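Local coordinates for aluminum resistance protein (Clostridium novyi, PDB 3I16) that binds pyridoxal 5'-phosphate and probably acts as a carbon-sulfur lyase of the methionine gamma-lyase family, perhaps with a part in aluminium resistance, at residues S90-P95 with E265-R270; A106-N111 with N116-V121; L129-G134 with S139-L144; N150-D155 with E168-E173. All coordinates share one frame; numbering follows the deposited sequence.

Contact 1: residues S90-P95 with E265-R270; sequences SALVRP and EKTSYR. With EDO (1,2-ethanediol), chain O; EDO (1,2-ethanediol), chain R; EDO (1,2-ethanediol), chain K.
In the large, cofactor-binding domain of what is consistent with a fold-type I pyridoxal-phosphate enzyme, Leu-92 of the edge strand 90-94 packs against Thr-267 and Ser-268 of helix 261-271. One methyl does the touching: Leu-92 CD2 lies 3.8 Å from Ser-268 CA and 4.2 Å from Thr-267 CG2, so it rests on the Ser-268 backbone and beside the Thr-267 methyl. With CG anti to the backbone N (chi1 -180°), the leucine reaches across from the strand, while its other methyl, CD1, sits 3.6 Å above the plane of the Arg-94 guanidinium, over its centre. That guanidinium folds back on its own strand: Arg-94 NH1 donates to Val-93 O at 2.9 Å, from well above the carbonyl plane, and also forms a salt bridge with Asp-79. On the helix, Ser-268 OG turns back to Glu-265 O at 2.6 Å, meeting a lone pair in the carbonyl plane; Tyr-269 N shares that acceptor. Thr-267 OG1 likewise bonds within the helix, to Cys-263 O. At the far end, Arg-270 NH1 holds two ethanediol molecules, probably from the crystallisation liquor. Strand 90-94 pairs antiparallel with strand 255-259, which leads into helix 261-271. Helix 73-86 meets Ala-91 and Val-93, and helix 100-111 packs against Thr-267.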
# COMPACT_ATOMS: atom_id res chain seq x y z
N SER B 90 -28.97 -5.47 0.01
CA SER B 90 -27.69 -5.12 0.60
C SER B 90 -26.57 -6.06 0.16
O SER B 90 -26.80 -7.10 -0.46
CB SER B 90 -27.79 -5.22 2.13
OG SER B 90 -28.83 -4.45 2.68
N ALA B 91 -25.35 -5.70 0.53
CA ALA B 91 -24.17 -6.51 0.26
C ALA B 91 -23.10 -6.18 1.31
O ALA B 91 -23.14 -5.12 1.92
CB ALA B 91 -23.65 -6.26 -1.15
N LEU B 92 -22.18 -7.11 1.52
CA LEU B 92 -21.09 -6.94 2.46
C LEU B 92 -19.84 -7.43 1.74
O LEU B 92 -19.66 -8.64 1.55
CB LEU B 92 -21.34 -7.74 3.73
CG LEU B 92 -20.31 -7.69 4.86
CD1 LEU B 92 -20.13 -6.25 5.34
CD2 LEU B 92 -20.71 -8.62 6.01
N VAL B 93 -18.99 -6.49 1.34
CA VAL B 93 -17.78 -6.75 0.57
C VAL B 93 -16.64 -6.24 1.41
O VAL B 93 -16.54 -5.04 1.70
CB VAL B 93 -17.82 -6.05 -0.80
CG1 VAL B 93 -16.62 -6.46 -1.67
CG2 VAL B 93 -19.16 -6.37 -1.52
N ARG B 94 -15.79 -7.17 1.84
CA ARG B 94 -14.73 -6.85 2.77
C ARG B 94 -13.42 -7.58 2.54
O ARG B 94 -13.41 -8.79 2.27
CB ARG B 94 -15.21 -7.17 4.17
CG ARG B 94 -16.34 -6.26 4.73
CD ARG B 94 -15.87 -4.83 4.94
NE ARG B 94 -16.87 -3.98 5.59
CZ ARG B 94 -17.91 -3.41 4.98
NH1 ARG B 94 -18.14 -3.58 3.69
NH2 ARG B 94 -18.73 -2.64 5.69
N PRO B 95 -12.28 -6.86 2.64
CA PRO B 95 -10.97 -7.51 2.55
C PRO B 95 -10.67 -8.41 3.77
O PRO B 95 -9.81 -9.32 3.71
CB PRO B 95 -9.99 -6.33 2.51
CG PRO B 95 -10.72 -5.18 3.12
CD PRO B 95 -12.17 -5.40 2.78
N GLU B 265 -26.91 -7.80 7.56
CA GLU B 265 -26.58 -7.25 8.87
C GLU B 265 -26.17 -8.35 9.85
O GLU B 265 -25.14 -8.22 10.52
CB GLU B 265 -27.70 -6.39 9.45
CG GLU B 265 -27.78 -5.03 8.78
CD GLU B 265 -29.00 -4.23 9.18
OE1 GLU B 265 -29.84 -4.76 9.93
OE2 GLU B 265 -29.14 -3.08 8.72
N LYS B 266 -26.96 -9.42 9.91
CA LYS B 266 -26.65 -10.55 10.80
C LYS B 266 -25.28 -11.18 10.49
O LYS B 266 -24.58 -11.59 11.42
CB LYS B 266 -27.75 -11.60 10.75
CG LYS B 266 -29.01 -11.20 11.48
CD LYS B 266 -30.02 -12.33 11.43
CE LYS B 266 -31.32 -12.01 12.12
NZ LYS B 266 -32.30 -13.13 11.85
N THR B 267 -24.93 -11.31 9.21
CA THR B 267 -23.61 -11.81 8.84
C THR B 267 -22.51 -10.84 9.34
O THR B 267 -21.51 -11.29 9.91
CB THR B 267 -23.46 -11.97 7.31
OG1 THR B 267 -24.47 -12.85 6.82
CG2 THR B 267 -22.07 -12.53 6.97
N SER B 268 -22.73 -9.53 9.17
CA SER B 268 -21.76 -8.52 9.62
C SER B 268 -21.44 -8.61 11.12
O SER B 268 -20.30 -8.37 11.51
CB SER B 268 -22.19 -7.08 9.27
OG SER B 268 -23.22 -6.56 10.09
N TYR B 269 -22.42 -8.95 11.96
CA TYR B 269 -22.17 -9.09 13.40
C TYR B 269 -21.32 -10.31 13.78
O TYR B 269 -20.79 -10.38 14.89
CB TYR B 269 -23.47 -9.08 14.18
CG TYR B 269 -24.25 -7.81 14.01
CD1 TYR B 269 -23.65 -6.57 14.25
CD2 TYR B 269 -25.59 -7.84 13.63
CE1 TYR B 269 -24.36 -5.41 14.11
CE2 TYR B 269 -26.31 -6.67 13.49
CZ TYR B 269 -25.69 -5.47 13.75
OH TYR B 269 -26.39 -4.31 13.61
N ARG B 270 -21.27 -11.30 12.88
CA ARG B 270 -20.35 -12.42 13.01
C ARG B 270 -18.96 -12.03 12.45
O ARG B 270 -17.95 -12.41 12.99
CB ARG B 270 -20.89 -13.66 12.29
CG ARG B 270 -19.88 -14.79 12.10
CD ARG B 270 -19.40 -15.38 13.41
NE ARG B 270 -18.24 -16.25 13.19
CZ ARG B 270 -17.91 -17.31 13.92
NH1 ARG B 270 -18.66 -17.74 14.95
NH2 ARG B 270 -16.81 -17.96 13.61
C1 EDO O . -30.40 -8.37 13.46
O1 EDO O . -30.77 -7.33 14.36
C2 EDO O . -29.97 -7.78 12.13
O2 EDO O . -30.16 -6.36 12.12
C1 EDO R . -20.38 -18.00 17.90
O1 EDO R . -19.19 -17.20 17.91
C2 EDO R . -21.48 -17.05 17.47
O2 EDO R . -21.25 -16.69 16.10
C1 EDO K . -16.44 -19.80 18.55
O1 EDO K . -17.07 -18.54 18.74
C2 EDO K . -15.99 -19.98 17.10
O2 EDO K . -17.08 -20.02 16.17

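Contact 2: residues A106-N111 with N116-V121; sequences AALFGN and NTMLSV. With EDO (1,2-ethanediol), chain S.
The flat carboxamide of Asn-116 brings OD1 to 4.3 Å from the backbone O of Asn-111, two acceptors that do not bond; OD1 instead takes the backbone N-H of Arg-113 in the intervening turn. The amide of Asn-111 works through its edge: ND2 donates to Ala-107 O at 2.9 Å, with the oxygen in the amide plane and the donor on a carbonyl lone pair. Since Asn-111 N also bonds to Ala-107 O, two donors grip that oxygen in the last turn of helix 100-111 and hold the amide against the helix. The third flat group, the Phe-109 ring, forms a cation-pi pair with Arg-270 and packs on Pro-274 of the second subunit. The hydrophobic contact proper is made by Leu-108 and selenomethionine Met-118, whose side chains cross at about a right angle. Met-118 CE lies 3.8 Å from Leu-108 CD2 and 4.1 Å from Leu-108 CD1, so the end methyl meets both branches of the leucine. Met-118 CG stands between the backbone N and the carbonyl carbon (chi1 69°), and the chain bends at chi3 (-71°), which carries CE to the leucine. Helix 100-111, lying on the sheet between strands 90-94 and 117-120 in the chain, belongs to the large domain expected of a fold-type I pyridoxal-phosphate enzyme; its start supplies Gly-100 and Thr-101 to the cofactor site.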
# COMPACT_ATOMS: atom_id res chain seq x y z
N ALA B 106 -19.51 -17.10 8.11
CA ALA B 106 -20.08 -15.90 8.70
C ALA B 106 -21.59 -15.84 8.40
O ALA B 106 -22.37 -15.44 9.27
CB ALA B 106 -19.37 -14.65 8.22
N ALA B 107 -21.99 -16.21 7.17
CA ALA B 107 -23.40 -16.27 6.79
C ALA B 107 -24.21 -17.19 7.71
O ALA B 107 -25.29 -16.83 8.18
CB ALA B 107 -23.55 -16.75 5.32
N LEU B 108 -23.66 -18.38 7.95
CA LEU B 108 -24.33 -19.39 8.74
C LEU B 108 -24.39 -19.01 10.23
O LEU B 108 -25.47 -18.96 10.81
CB LEU B 108 -23.64 -20.75 8.53
CG LEU B 108 -23.71 -21.31 7.11
CD1 LEU B 108 -22.80 -22.54 6.97
CD2 LEU B 108 -25.15 -21.64 6.67
N PHE B 109 -23.25 -18.74 10.84
CA PHE B 109 -23.25 -18.30 12.24
C PHE B 109 -24.06 -17.02 12.41
O PHE B 109 -24.71 -16.82 13.43
CB PHE B 109 -21.84 -18.05 12.77
CG PHE B 109 -21.12 -19.30 13.22
CD1 PHE B 109 -21.36 -19.85 14.47
CD2 PHE B 109 -20.15 -19.88 12.42
CE1 PHE B 109 -20.67 -20.97 14.89
CE2 PHE B 109 -19.46 -20.99 12.84
CZ PHE B 109 -19.73 -21.54 14.06
N GLY B 110 -24.00 -16.14 11.40
CA GLY B 110 -24.73 -14.89 11.47
C GLY B 110 -26.24 -15.09 11.48
O GLY B 110 -26.96 -14.40 12.22
N ASN B 111 -26.71 -16.06 10.69
CA ASN B 111 -28.14 -16.28 10.53
C ASN B 111 -28.80 -17.43 11.28
O ASN B 111 -30.02 -17.59 11.18
CB ASN B 111 -28.49 -16.33 9.03
CG ASN B 111 -28.35 -14.97 8.36
OD1 ASN B 111 -29.31 -14.19 8.33
ND2 ASN B 111 -27.14 -14.64 7.89
N ASN B 116 -32.15 -23.80 16.03
CA ASN B 116 -32.38 -23.82 14.60
C ASN B 116 -31.64 -25.00 13.98
O ASN B 116 -30.63 -25.50 14.49
CB ASN B 116 -31.80 -22.58 13.91
CG ASN B 116 -32.44 -21.27 14.32
OD1 ASN B 116 -31.90 -20.23 13.99
ND2 ASN B 116 -33.58 -21.30 15.00
N THR B 117 -32.13 -25.41 12.82
CA THR B 117 -31.53 -26.47 12.06
C THR B 117 -31.30 -25.96 10.66
O THR B 117 -32.17 -25.27 10.11
CB THR B 117 -32.48 -27.69 11.99
OG1 THR B 117 -32.72 -28.16 13.30
CG2 THR B 117 -31.89 -28.82 11.14
N MSE B 118 -30.14 -26.29 10.08
CA MSE B 118 -29.86 -25.94 8.69
C MSE B 118 -29.96 -27.22 7.90
O MSE B 118 -29.70 -28.32 8.43
CB MSE B 118 -28.47 -25.30 8.51
CG MSE B 118 -27.29 -26.25 8.74
SE MSE B 118 -25.58 -25.44 8.31
CE MSE B 118 -25.73 -25.36 6.43
N LEU B 119 -30.32 -27.08 6.62
CA LEU B 119 -30.48 -28.20 5.71
C LEU B 119 -29.71 -27.99 4.41
O LEU B 119 -30.05 -27.11 3.62
CB LEU B 119 -31.97 -28.41 5.38
CG LEU B 119 -32.30 -29.56 4.42
CD1 LEU B 119 -31.92 -30.95 5.01
CD2 LEU B 119 -33.79 -29.53 4.00
N SER B 120 -28.69 -28.81 4.19
CA SER B 120 -27.93 -28.78 2.95
C SER B 120 -28.63 -29.68 1.96
O SER B 120 -28.83 -30.86 2.24
CB SER B 120 -26.49 -29.24 3.17
OG SER B 120 -25.83 -28.23 3.86
N VAL B 121 -28.98 -29.13 0.81
CA VAL B 121 -29.78 -29.84 -0.19
C VAL B 121 -29.00 -30.37 -1.40
O VAL B 121 -29.58 -31.05 -2.26
CB VAL B 121 -31.01 -28.99 -0.60
CG1 VAL B 121 -31.88 -28.73 0.64
CG2 VAL B 121 -30.59 -27.67 -1.26
C1 EDO S . -22.80 -12.90 15.88
O1 EDO S . -22.34 -13.26 17.18
C2 EDO S . -23.74 -13.95 15.29
O2 EDO S . -23.08 -15.14 14.82

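Contact 3: residues L129-G134 with S139-L144; sequences LHDVIG and SNMGSL. With EDO (1,2-ethanediol), chain C; EDO (1,2-ethanediol), chain K.
The backbones of Val-132 and Leu-144 are joined by a nearly straight hydrogen bond, Leu-144 N to Val-132 O at 3.0 Å (168° at the hydrogen), which ties the loop 139-144 to the end of helix 129-133. Gly-134, the first residue to leave helical angles, has positive phi (87°), and its CA lies 3.6 Å from Ser-143 CB. The same serine CB closes to 3.4 Å on Asp-131 O, so Ser-143 packs against the last turn of the helix; its OG turns instead to Asn-138 OD1. Leu-144 lies along the last turn: CB is 3.5 Å from Ile-133 O, and CD1 is 4.1 Å from Ile-133 CG1, the two side chains crossing obliquely. Helix 129-133 and this loop form the connection from strand 117-120 to strand 150-153 of the pyridoxal-phosphate-binding sheet, and Val-132 packs on Phe-109 of helix 100-111, the helix whose start binds the cofactor. Farther out, selenomethionine Met-141 bends at chi3 (-65°) and lays its methyl CE against the flank of Asp-131, 3.7 Å from both CG and OD2, a contact of carbon with a carboxylate. The loop owes part of its shape to Glu-146, whose OE1 accepts the backbone N-H groups of Gly-142 and Ser-143 and whose OE2 accepts that of Asn-140. An ethanediol, probably from the crystallisation liquor, donates to Gly-142 O at 3.0 Å. The second subunit also packs here, its Tyr-269 on Met-141 and its Pro-274 on Val-132.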
# COMPACT_ATOMS: atom_id res chain seq x y z
N LEU B 129 -16.16 -26.79 4.95
CA LEU B 129 -17.33 -26.39 5.71
C LEU B 129 -17.68 -27.42 6.79
O LEU B 129 -18.41 -27.11 7.73
CB LEU B 129 -18.50 -26.14 4.76
CG LEU B 129 -19.38 -24.92 4.96
CD1 LEU B 129 -18.57 -23.62 5.17
CD2 LEU B 129 -20.29 -24.79 3.73
N HIS B 130 -17.11 -28.62 6.71
CA HIS B 130 -17.46 -29.66 7.68
C HIS B 130 -17.13 -29.31 9.13
O HIS B 130 -17.92 -29.59 10.03
CB HIS B 130 -16.83 -31.00 7.29
CG HIS B 130 -17.38 -31.57 6.00
ND1 HIS B 130 -17.61 -32.91 5.83
CD2 HIS B 130 -17.79 -30.96 4.86
CE1 HIS B 130 -18.10 -33.12 4.62
NE2 HIS B 130 -18.21 -31.95 4.01
N ASP B 131 -15.99 -28.66 9.36
CA ASP B 131 -15.61 -28.23 10.70
C ASP B 131 -16.41 -27.01 11.19
O ASP B 131 -16.60 -26.84 12.39
CB ASP B 131 -14.12 -27.90 10.75
CG ASP B 131 -13.23 -29.16 10.73
OD1 ASP B 131 -13.73 -30.29 10.88
OD2 ASP B 131 -12.01 -28.98 10.56
N VAL B 132 -16.84 -26.18 10.26
CA VAL B 132 -17.61 -25.00 10.55
C VAL B 132 -18.96 -25.43 11.08
O VAL B 132 -19.45 -24.89 12.07
CB VAL B 132 -17.78 -24.12 9.30
CG1 VAL B 132 -18.66 -22.93 9.58
CG2 VAL B 132 -16.39 -23.64 8.79
N ILE B 133 -19.54 -26.45 10.43
CA ILE B 133 -20.86 -26.97 10.77
C ILE B 133 -20.80 -27.92 11.96
O ILE B 133 -21.70 -27.94 12.81
CB ILE B 133 -21.50 -27.71 9.55
CG1 ILE B 133 -21.73 -26.71 8.41
CG2 ILE B 133 -22.80 -28.36 9.97
CD1 ILE B 133 -21.90 -27.31 7.03
N GLY B 134 -19.72 -28.69 12.03
CA GLY B 134 -19.52 -29.70 13.05
C GLY B 134 -20.14 -31.03 12.62
O GLY B 134 -20.54 -31.81 13.46
N SER B 139 -14.20 -30.70 18.13
CA SER B 139 -13.07 -30.65 19.03
C SER B 139 -13.03 -29.34 19.80
O SER B 139 -11.97 -28.84 20.11
CB SER B 139 -11.79 -30.82 18.21
OG SER B 139 -11.77 -29.85 17.18
N ASN B 140 -14.20 -28.79 20.09
CA ASN B 140 -14.36 -27.56 20.82
C ASN B 140 -13.76 -26.34 20.11
O ASN B 140 -13.35 -25.38 20.75
CB ASN B 140 -13.83 -27.69 22.25
CG ASN B 140 -14.48 -26.70 23.22
OD1 ASN B 140 -15.60 -26.20 22.99
ND2 ASN B 140 -13.78 -26.41 24.31
N MSE B 141 -13.74 -26.37 18.77
CA MSE B 141 -13.34 -25.22 17.99
C MSE B 141 -14.50 -24.21 17.90
O MSE B 141 -14.30 -23.11 17.47
CB MSE B 141 -12.91 -25.60 16.58
CG MSE B 141 -11.64 -26.42 16.56
SE MSE B 141 -10.91 -26.70 14.79
CE MSE B 141 -12.35 -27.78 14.02
N GLY B 142 -15.71 -24.63 18.26
CA GLY B 142 -16.88 -23.76 18.22
C GLY B 142 -17.68 -23.85 16.95
O GLY B 142 -18.01 -22.85 16.33
N SER B 143 -18.00 -25.07 16.54
CA SER B 143 -18.80 -25.29 15.36
C SER B 143 -20.23 -24.91 15.64
O SER B 143 -20.63 -24.76 16.79
CB SER B 143 -18.79 -26.77 15.02
OG SER B 143 -19.43 -27.50 16.05
N LEU B 144 -21.01 -24.75 14.57
CA LEU B 144 -22.45 -24.56 14.69
C LEU B 144 -23.07 -25.55 15.70
O LEU B 144 -23.85 -25.16 16.59
CB LEU B 144 -23.12 -24.74 13.32
CG LEU B 144 -22.89 -23.66 12.27
CD1 LEU B 144 -23.58 -24.06 10.96
CD2 LEU B 144 -23.41 -22.36 12.74
C1 EDO C . -8.28 -25.34 20.52
O1 EDO C . -7.61 -25.64 19.29
C2 EDO C . -9.77 -25.59 20.32
O2 EDO C . -10.00 -27.00 20.15
C1 EDO K . -16.44 -19.80 18.55
O1 EDO K . -17.07 -18.54 18.74
C2 EDO K . -15.99 -19.98 17.10
O2 EDO K . -17.08 -20.02 16.17

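Contact 4: residues N150-D155 with E168-E173; sequences NYKQVD and EKVLKE
Val-154 and Val-170 make the close part of this contact, with Val-154 CG2 set 3.7 Å from Val-170 CG2. The two side chains slide past each other in opposite directions. In each valine CG1 is anti to the backbone N (chi1 170° and 171°), which leaves CG2 beside that N as the branch that meets its counterpart. Val-170 also packs on Ile-177 of strand 177-183, so it spans from the outermost strand toward the third. Helix 164-173 is the crossover of a beta-alpha-beta unit: it links strand 150-153, outermost in the sheet, to the parallel strand 177-183, passing over strand 117-120 between them. Toward solvent the fit is looser. The extended Lys-152 brings CD only to 4.3 Å from Val-170 CG1, and beyond it the polar end works through water: NZ donates to a water molecule at 3.0 Å, which in turn donates to Val-170 O at 2.8 Å. The ammonium group also forms a salt bridge with Asp-174. On the exposed side of the helix, Lys-169 NZ pairs with Glu-173 OE1 at 3.0 Å, one turn along. Across the strand from the helix, Tyr-151 OH donates to Gln-153 OE1 at 2.7 Å, and Gln-153 NE2 passes the chain on to Asp-155 OD1 at 2.7 Å, almost straight along that C-O bond.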
# COMPACT_ATOMS: atom_id res chain seq x y z
N ASN B 150 -28.32 -27.33 14.64
CA ASN B 150 -28.33 -28.67 14.07
C ASN B 150 -28.16 -28.64 12.56
O ASN B 150 -28.39 -27.62 11.91
CB ASN B 150 -29.63 -29.35 14.42
CG ASN B 150 -29.91 -29.31 15.91
OD1 ASN B 150 -29.15 -29.86 16.71
ND2 ASN B 150 -31.00 -28.65 16.29
N TYR B 151 -27.74 -29.78 12.03
CA TYR B 151 -27.49 -29.97 10.61
C TYR B 151 -28.21 -31.20 10.08
O TYR B 151 -28.16 -32.27 10.70
CB TYR B 151 -25.98 -30.19 10.39
CG TYR B 151 -25.63 -30.57 8.97
CD1 TYR B 151 -25.49 -29.60 7.99
CD2 TYR B 151 -25.45 -31.91 8.62
CE1 TYR B 151 -25.19 -29.94 6.69
CE2 TYR B 151 -25.12 -32.27 7.31
CZ TYR B 151 -25.01 -31.28 6.35
OH TYR B 151 -24.69 -31.59 5.06
N LYS B 152 -28.90 -31.03 8.95
CA LYS B 152 -29.49 -32.12 8.21
C LYS B 152 -29.06 -31.98 6.77
O LYS B 152 -28.67 -30.89 6.30
CB LYS B 152 -31.00 -32.17 8.33
CG LYS B 152 -31.49 -32.82 9.61
CD LYS B 152 -33.01 -32.89 9.66
CE LYS B 152 -33.47 -33.52 10.95
NZ LYS B 152 -34.92 -33.43 11.11
N GLN B 153 -29.12 -33.09 6.06
CA GLN B 153 -28.65 -33.15 4.69
C GLN B 153 -29.61 -33.96 3.83
O GLN B 153 -30.14 -34.95 4.29
CB GLN B 153 -27.29 -33.83 4.68
CG GLN B 153 -26.66 -34.08 3.33
CD GLN B 153 -25.28 -34.68 3.47
OE1 GLN B 153 -24.46 -34.19 4.24
NE2 GLN B 153 -25.00 -35.74 2.71
N VAL B 154 -29.84 -33.48 2.61
CA VAL B 154 -30.59 -34.19 1.61
C VAL B 154 -29.65 -34.25 0.40
O VAL B 154 -29.14 -33.22 -0.06
CB VAL B 154 -31.91 -33.53 1.27
CG1 VAL B 154 -32.52 -34.21 0.03
CG2 VAL B 154 -32.85 -33.62 2.48
N ASP B 155 -29.39 -35.47 -0.07
CA ASP B 155 -28.49 -35.67 -1.19
C ASP B 155 -29.18 -35.37 -2.52
O ASP B 155 -30.40 -35.36 -2.63
CB ASP B 155 -28.03 -37.14 -1.21
CG ASP B 155 -27.14 -37.50 -0.02
OD1 ASP B 155 -26.55 -36.60 0.63
OD2 ASP B 155 -27.01 -38.70 0.26
N GLU B 168 -38.87 -31.34 0.36
CA GLU B 168 -40.20 -31.08 0.91
C GLU B 168 -40.52 -31.93 2.14
O GLU B 168 -40.98 -31.41 3.16
CB GLU B 168 -41.27 -31.35 -0.15
CG GLU B 168 -41.31 -30.31 -1.24
CD GLU B 168 -42.36 -30.61 -2.29
OE1 GLU B 168 -43.18 -31.52 -2.07
OE2 GLU B 168 -42.35 -29.95 -3.35
N LYS B 169 -40.31 -33.24 2.02
CA LYS B 169 -40.57 -34.17 3.13
C LYS B 169 -39.75 -33.84 4.37
O LYS B 169 -40.26 -33.90 5.49
CB LYS B 169 -40.27 -35.61 2.71
CG LYS B 169 -40.38 -36.66 3.84
CD LYS B 169 -40.06 -38.06 3.31
CE LYS B 169 -40.32 -39.15 4.35
NZ LYS B 169 -39.60 -38.89 5.63
N VAL B 170 -38.48 -33.50 4.19
CA VAL B 170 -37.62 -33.17 5.33
C VAL B 170 -38.06 -31.87 6.00
O VAL B 170 -38.17 -31.81 7.22
CB VAL B 170 -36.14 -33.18 4.91
CG1 VAL B 170 -35.25 -32.62 6.04
CG2 VAL B 170 -35.74 -34.63 4.50
N LEU B 171 -38.37 -30.86 5.19
CA LEU B 171 -38.88 -29.58 5.69
C LEU B 171 -40.24 -29.70 6.39
O LEU B 171 -40.45 -29.11 7.45
CB LEU B 171 -39.00 -28.56 4.54
CG LEU B 171 -37.70 -28.04 3.93
CD1 LEU B 171 -38.03 -27.15 2.71
CD2 LEU B 171 -36.83 -27.31 4.96
N LYS B 172 -41.17 -30.45 5.79
CA LYS B 172 -42.46 -30.63 6.41
C LYS B 172 -42.32 -31.34 7.76
O LYS B 172 -43.00 -30.99 8.72
CB LYS B 172 -43.44 -31.36 5.49
CG LYS B 172 -43.95 -30.51 4.34
CD LYS B 172 -45.12 -31.14 3.59
CE LYS B 172 -44.73 -32.42 2.87
NZ LYS B 172 -45.82 -32.93 1.97
N GLU B 173 -41.39 -32.30 7.85
CA GLU B 173 -41.20 -33.08 9.07
C GLU B 173 -40.33 -32.42 10.13
O GLU B 173 -40.23 -32.94 11.23
CB GLU B 173 -40.66 -34.47 8.73
CG GLU B 173 -41.70 -35.31 8.00
CD GLU B 173 -41.23 -36.71 7.69
OE1 GLU B 173 -40.03 -36.98 7.87
OE2 GLU B 173 -42.08 -37.54 7.25
O HOH W 1 -36.91 -33.65 8.89

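In the fold
Contacts 1, 2 and 4 place helices on one mixed sheet, those of contacts 2 and 4 on opposite faces. Strands 117-120 and 150-153 are neighbours, with Ser-120 O 2.8 Å from Val-154 N, a probable hydrogen bond. Contact 2 touches contact 1 where Lys-266 CB meets Gly-110 O at 3.3 Å, and contact 3 where Met-118 SE meets Leu-144 CD1 at 3.6 Å. Contact 3 comes closest to the cofactor site: the Val-132 side chain is about 4 Å from that of Thr-101 and about 9 Å from pyridoxal phosphate. Leu-108 of contact 2 is about 10 Å from the cofactor; contact 4 lies away from it. Contacts 1, 2 and 3 all reach the second subunit; contact 4 does not.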